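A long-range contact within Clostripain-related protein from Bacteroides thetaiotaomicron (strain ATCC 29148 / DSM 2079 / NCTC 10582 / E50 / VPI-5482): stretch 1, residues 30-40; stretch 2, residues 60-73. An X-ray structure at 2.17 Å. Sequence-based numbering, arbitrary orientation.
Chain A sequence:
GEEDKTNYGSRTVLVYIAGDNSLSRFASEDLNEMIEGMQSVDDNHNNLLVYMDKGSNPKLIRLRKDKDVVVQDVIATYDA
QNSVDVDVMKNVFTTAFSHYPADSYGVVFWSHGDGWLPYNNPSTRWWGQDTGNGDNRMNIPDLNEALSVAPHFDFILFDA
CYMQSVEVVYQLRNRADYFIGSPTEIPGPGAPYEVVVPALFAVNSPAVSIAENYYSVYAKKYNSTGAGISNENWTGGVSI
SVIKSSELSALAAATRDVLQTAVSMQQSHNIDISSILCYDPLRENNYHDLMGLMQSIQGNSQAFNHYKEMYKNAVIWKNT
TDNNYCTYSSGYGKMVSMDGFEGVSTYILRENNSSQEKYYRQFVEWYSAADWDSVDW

Stretch 1 (30-40) DLNEMIEGMQS
Stretch 2 (60-73) LIRLRKDKDVVVQD

Stretch 1 opens within a helix that begins earlier in the chain. Asp30 to Gly37 keep phi near -60° to -69° and psi mostly near -40°, with i-to-i+4 bonds such as Met34 N to Asp30 O at 2.8 Å; Met38 to Ser40 form a 3-10 segment. Stretch 2 is a hairpin. Strands 60-65 and 70-73 pair antiparallel through Arg62 N to Asp73 O (2.8 Å), Asp73 N to Arg62 O (2.9 Å), Arg64 N to Val71 O (2.9 Å) and Val71 N to Arg64 O (2.6 Å), and Asp66 N to Val69 O (3.0 Å) closes the turn.

The helix packs across this hairpin. Its axis comes within 9.5 Å of the first strand at a signed crossing angle of -36°, and within 9.2 Å of the second, whose direction differs by 123°. The register is set by Ile35 CA to Val70 CA at 6.3 Å and Gln39 CA to Asp68 CA at 7.3 Å. The two stretches bury 553 Å² between them.

Strand alternation selects the packing face: Ile61, Leu63, Lys65 and Val70 aim CB toward the helix, whereas Arg64 and Val71 aim away. On the outward face Arg64 (chi1 t) forms a salt bridge with Asp73, NH1 to OD1 at 2.9 Å, tying the strands together without touching the helix.

Leu63 (m, t) is the hub. Its CD1 meets Met34 CB at 4.2 Å, Ile35 CG1 at 4.1 Å and Met38 CG at 4.1 Å, so one methyl serves three residues of stretch 1. Val70 (t) packs beside it, its CB 3.6 Å from Ile35 CG2 and its CG2 3.8 Å from Met38 CB. Val70 CG2 also lies 3.5 Å from Ile35 O. Met38 folds compactly (m, m, m), while Ile35 is (m, t), its CD1 reaching 3.5 Å from Gln72 NE2. Farther up the helix, Leu31 (t, p) makes a looser contact, CD1 to Ile61 CD1 at 4.5 Å.

Polar bonds gather at Met38 and Gln39. Lys65, with chi1 off-well at -121° and then t, m, t, sends NZ to Met38 O at 2.9 Å, with a weak bond from NZ to Gln39 O at 3.5 Å. Gln39 (m, m) points CB sideways, but its end turns in, and NE2 donates to Asp68 O at 2.7 Å and 152°. The rule is an apolar centre with backbone carbonyls as the polar acceptors at one end.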

# COMPACT_ATOMS: atom_id res chain seq x y z
N ASP A 30 7.70 6.34 13.57
CA ASP A 30 6.73 6.92 12.64
C ASP A 30 5.71 7.77 13.40
O ASP A 30 5.27 8.83 12.92
CB ASP A 30 6.02 5.83 11.83
CG ASP A 30 6.89 5.27 10.68
OD1 ASP A 30 7.82 5.97 10.20
OD2 ASP A 30 6.62 4.14 10.25
N LEU A 31 5.32 7.32 14.59
CA LEU A 31 4.43 8.11 15.45
C LEU A 31 5.07 9.45 15.81
O LEU A 31 4.43 10.50 15.71
CB LEU A 31 4.04 7.35 16.72
CG LEU A 31 3.22 8.18 17.72
CD1 LEU A 31 1.94 8.74 17.08
CD2 LEU A 31 2.89 7.36 18.96
N ASN A 32 6.34 9.43 16.21
CA ASN A 32 7.06 10.67 16.46
C ASN A 32 7.14 11.58 15.22
O ASN A 32 7.09 12.79 15.34
CB ASN A 32 8.47 10.37 16.98
CG ASN A 32 8.47 9.79 18.37
OD1 ASN A 32 7.50 9.95 19.11
ND2 ASN A 32 9.55 9.11 18.74
N GLU A 33 7.28 10.98 14.04
CA GLU A 33 7.28 11.74 12.79
C GLU A 33 5.92 12.37 12.56
O GLU A 33 5.84 13.52 12.13
CB GLU A 33 7.64 10.85 11.59
CG GLU A 33 9.05 10.27 11.61
CD GLU A 33 9.34 9.36 10.42
OE1 GLU A 33 8.42 9.11 9.60
OE2 GLU A 33 10.49 8.89 10.30
N MET A 34 4.86 11.61 12.83
CA MET A 34 3.50 12.09 12.65
C MET A 34 3.26 13.31 13.51
O MET A 34 2.63 14.27 13.07
CB MET A 34 2.46 11.01 12.98
CG MET A 34 2.42 9.81 12.05
SD MET A 34 1.21 8.54 12.51
CE MET A 34 2.08 7.07 11.98
N ILE A 35 3.77 13.27 14.73
CA ILE A 35 3.58 14.35 15.70
C ILE A 35 4.27 15.63 15.23
O ILE A 35 3.73 16.73 15.37
CB ILE A 35 4.09 13.93 17.10
CG1 ILE A 35 3.18 12.84 17.67
CG2 ILE A 35 4.16 15.14 18.04
CD1 ILE A 35 3.54 12.39 19.09
N GLU A 36 5.46 15.48 14.64
CA GLU A 36 6.14 16.62 14.04
C GLU A 36 5.36 17.16 12.83
O GLU A 36 5.34 18.37 12.59
CB GLU A 36 7.56 16.24 13.62
CG GLU A 36 8.36 17.39 13.05
CD GLU A 36 9.65 16.93 12.40
OE1 GLU A 36 10.05 15.77 12.60
OE2 GLU A 36 10.27 17.74 11.67
N GLY A 37 4.73 16.27 12.07
CA GLY A 37 3.97 16.68 10.90
C GLY A 37 2.70 17.45 11.21
O GLY A 37 2.19 18.18 10.37
N MET A 38 2.18 17.29 12.42
CA MET A 38 0.96 18.01 12.79
C MET A 38 1.18 19.53 12.95
O MET A 38 0.22 20.30 13.00
CB MET A 38 0.36 17.43 14.07
CG MET A 38 -0.33 16.08 13.87
SD MET A 38 -1.70 16.17 12.72
CE MET A 38 -2.77 17.35 13.54
N GLN A 39 2.44 19.95 12.98
CA GLN A 39 2.76 21.37 13.12
C GLN A 39 2.29 22.19 11.93
O GLN A 39 1.90 23.35 12.08
CB GLN A 39 4.27 21.56 13.33
CG GLN A 39 4.79 20.99 14.65
CD GLN A 39 4.23 21.73 15.87
OE1 GLN A 39 3.66 22.81 15.75
NE2 GLN A 39 4.40 21.13 17.05
N SER A 40 2.30 21.59 10.74
CA SER A 40 1.86 22.29 9.54
C SER A 40 0.39 22.01 9.25
O SER A 40 -0.12 22.37 8.19
CB SER A 40 2.71 21.88 8.35
OG SER A 40 4.09 21.88 8.68
N LEU A 60 -6.31 3.54 20.30
CA LEU A 60 -6.75 4.39 19.20
C LEU A 60 -6.67 5.82 19.71
O LEU A 60 -7.37 6.16 20.65
CB LEU A 60 -8.17 4.03 18.76
CG LEU A 60 -8.85 4.95 17.74
CD1 LEU A 60 -8.18 4.82 16.39
CD2 LEU A 60 -10.35 4.66 17.63
N ILE A 61 -5.80 6.63 19.12
CA ILE A 61 -5.69 8.03 19.55
C ILE A 61 -5.98 9.03 18.46
O ILE A 61 -6.08 8.69 17.28
CB ILE A 61 -4.28 8.37 20.09
CG1 ILE A 61 -3.23 8.14 19.01
CG2 ILE A 61 -3.98 7.58 21.35
CD1 ILE A 61 -1.83 8.49 19.44
N ARG A 62 -6.09 10.27 18.89
CA ARG A 62 -6.17 11.41 18.00
C ARG A 62 -5.10 12.41 18.42
O ARG A 62 -4.95 12.70 19.62
CB ARG A 62 -7.55 12.05 18.04
CG ARG A 62 -7.66 13.34 17.24
CD ARG A 62 -9.03 14.00 17.39
NE ARG A 62 -9.14 15.17 16.52
CZ ARG A 62 -8.81 16.40 16.88
NH1 ARG A 62 -8.34 16.63 18.11
NH2 ARG A 62 -8.94 17.40 16.02
N LEU A 63 -4.37 12.94 17.44
CA LEU A 63 -3.35 13.94 17.72
C LEU A 63 -3.95 15.34 17.70
O LEU A 63 -4.59 15.74 16.74
CB LEU A 63 -2.21 13.83 16.70
CG LEU A 63 -1.53 12.46 16.66
CD1 LEU A 63 -0.38 12.43 15.66
CD2 LEU A 63 -1.04 12.09 18.04
N ARG A 64 -3.75 16.08 18.78
CA ARG A 64 -4.37 17.39 18.93
C ARG A 64 -3.30 18.40 19.33
O ARG A 64 -2.34 18.06 20.02
CB ARG A 64 -5.49 17.33 19.96
CG ARG A 64 -6.47 18.48 19.91
CD ARG A 64 -6.66 19.09 21.28
NE ARG A 64 -6.57 18.10 22.36
CZ ARG A 64 -6.31 18.41 23.63
NH1 ARG A 64 -6.23 17.45 24.54
NH2 ARG A 64 -6.12 19.67 23.99
N LYS A 65 -3.45 19.65 18.90
CA LYS A 65 -2.50 20.68 19.30
C LYS A 65 -3.04 21.56 20.44
O LYS A 65 -4.18 22.02 20.40
CB LYS A 65 -2.12 21.56 18.11
CG LYS A 65 -0.63 21.57 17.81
CD LYS A 65 -0.31 22.41 16.57
CE LYS A 65 -1.07 21.91 15.34
NZ LYS A 65 -0.84 22.79 14.14
N ASP A 66 -2.20 21.77 21.45
CA ASP A 66 -2.50 22.70 22.53
C ASP A 66 -2.01 24.08 22.10
O ASP A 66 -2.81 24.99 21.85
CB ASP A 66 -1.83 22.24 23.83
CG ASP A 66 -2.28 23.02 25.06
OD1 ASP A 66 -2.59 24.23 24.94
OD2 ASP A 66 -2.33 22.43 26.15
N LYS A 67 -0.70 24.22 22.00
CA LYS A 67 -0.10 25.42 21.44
C LYS A 67 0.86 24.99 20.33
O LYS A 67 0.47 24.82 19.17
CB LYS A 67 0.63 26.23 22.51
N ASP A 68 2.12 24.78 20.71
CA ASP A 68 3.11 24.21 19.81
C ASP A 68 3.38 22.76 20.19
O ASP A 68 4.25 22.12 19.61
CB ASP A 68 4.41 25.02 19.85
N VAL A 69 2.65 22.26 21.18
CA VAL A 69 2.76 20.86 21.58
C VAL A 69 1.59 20.04 21.05
O VAL A 69 0.43 20.46 21.13
CB VAL A 69 2.84 20.71 23.12
CG1 VAL A 69 1.64 21.34 23.80
CG2 VAL A 69 2.97 19.24 23.52
N VAL A 70 1.90 18.87 20.48
CA VAL A 70 0.86 17.93 20.08
C VAL A 70 0.57 16.95 21.22
O VAL A 70 1.48 16.41 21.84
CB VAL A 70 1.26 17.15 18.80
CG1 VAL A 70 0.18 16.15 18.43
CG2 VAL A 70 1.50 18.12 17.64
N VAL A 71 -0.72 16.74 21.49
CA VAL A 71 -1.15 15.87 22.57
C VAL A 71 -1.90 14.66 22.02
O VAL A 71 -2.71 14.80 21.11
CB VAL A 71 -2.06 16.64 23.55
CG1 VAL A 71 -2.71 15.69 24.56
CG2 VAL A 71 -1.26 17.73 24.25
N GLN A 72 -1.61 13.48 22.56
CA GLN A 72 -2.27 12.25 22.14
C GLN A 72 -3.54 11.95 22.93
O GLN A 72 -3.50 11.26 23.94
CB GLN A 72 -1.31 11.06 22.26
CG GLN A 72 -0.01 11.24 21.50
CD GLN A 72 0.98 10.11 21.74
OE1 GLN A 72 0.58 8.97 22.01
NE2 GLN A 72 2.27 10.42 21.66
N ASP A 73 -4.68 12.46 22.46
CA ASP A 73 -5.96 12.14 23.09
C ASP A 73 -6.34 10.70 22.79
O ASP A 73 -6.37 10.28 21.63
CB ASP A 73 -7.06 13.10 22.63
CG ASP A 73 -7.00 14.47 23.31
OD1 ASP A 73 -6.36 14.59 24.39
OD2 ASP A 73 -7.60 15.43 22.78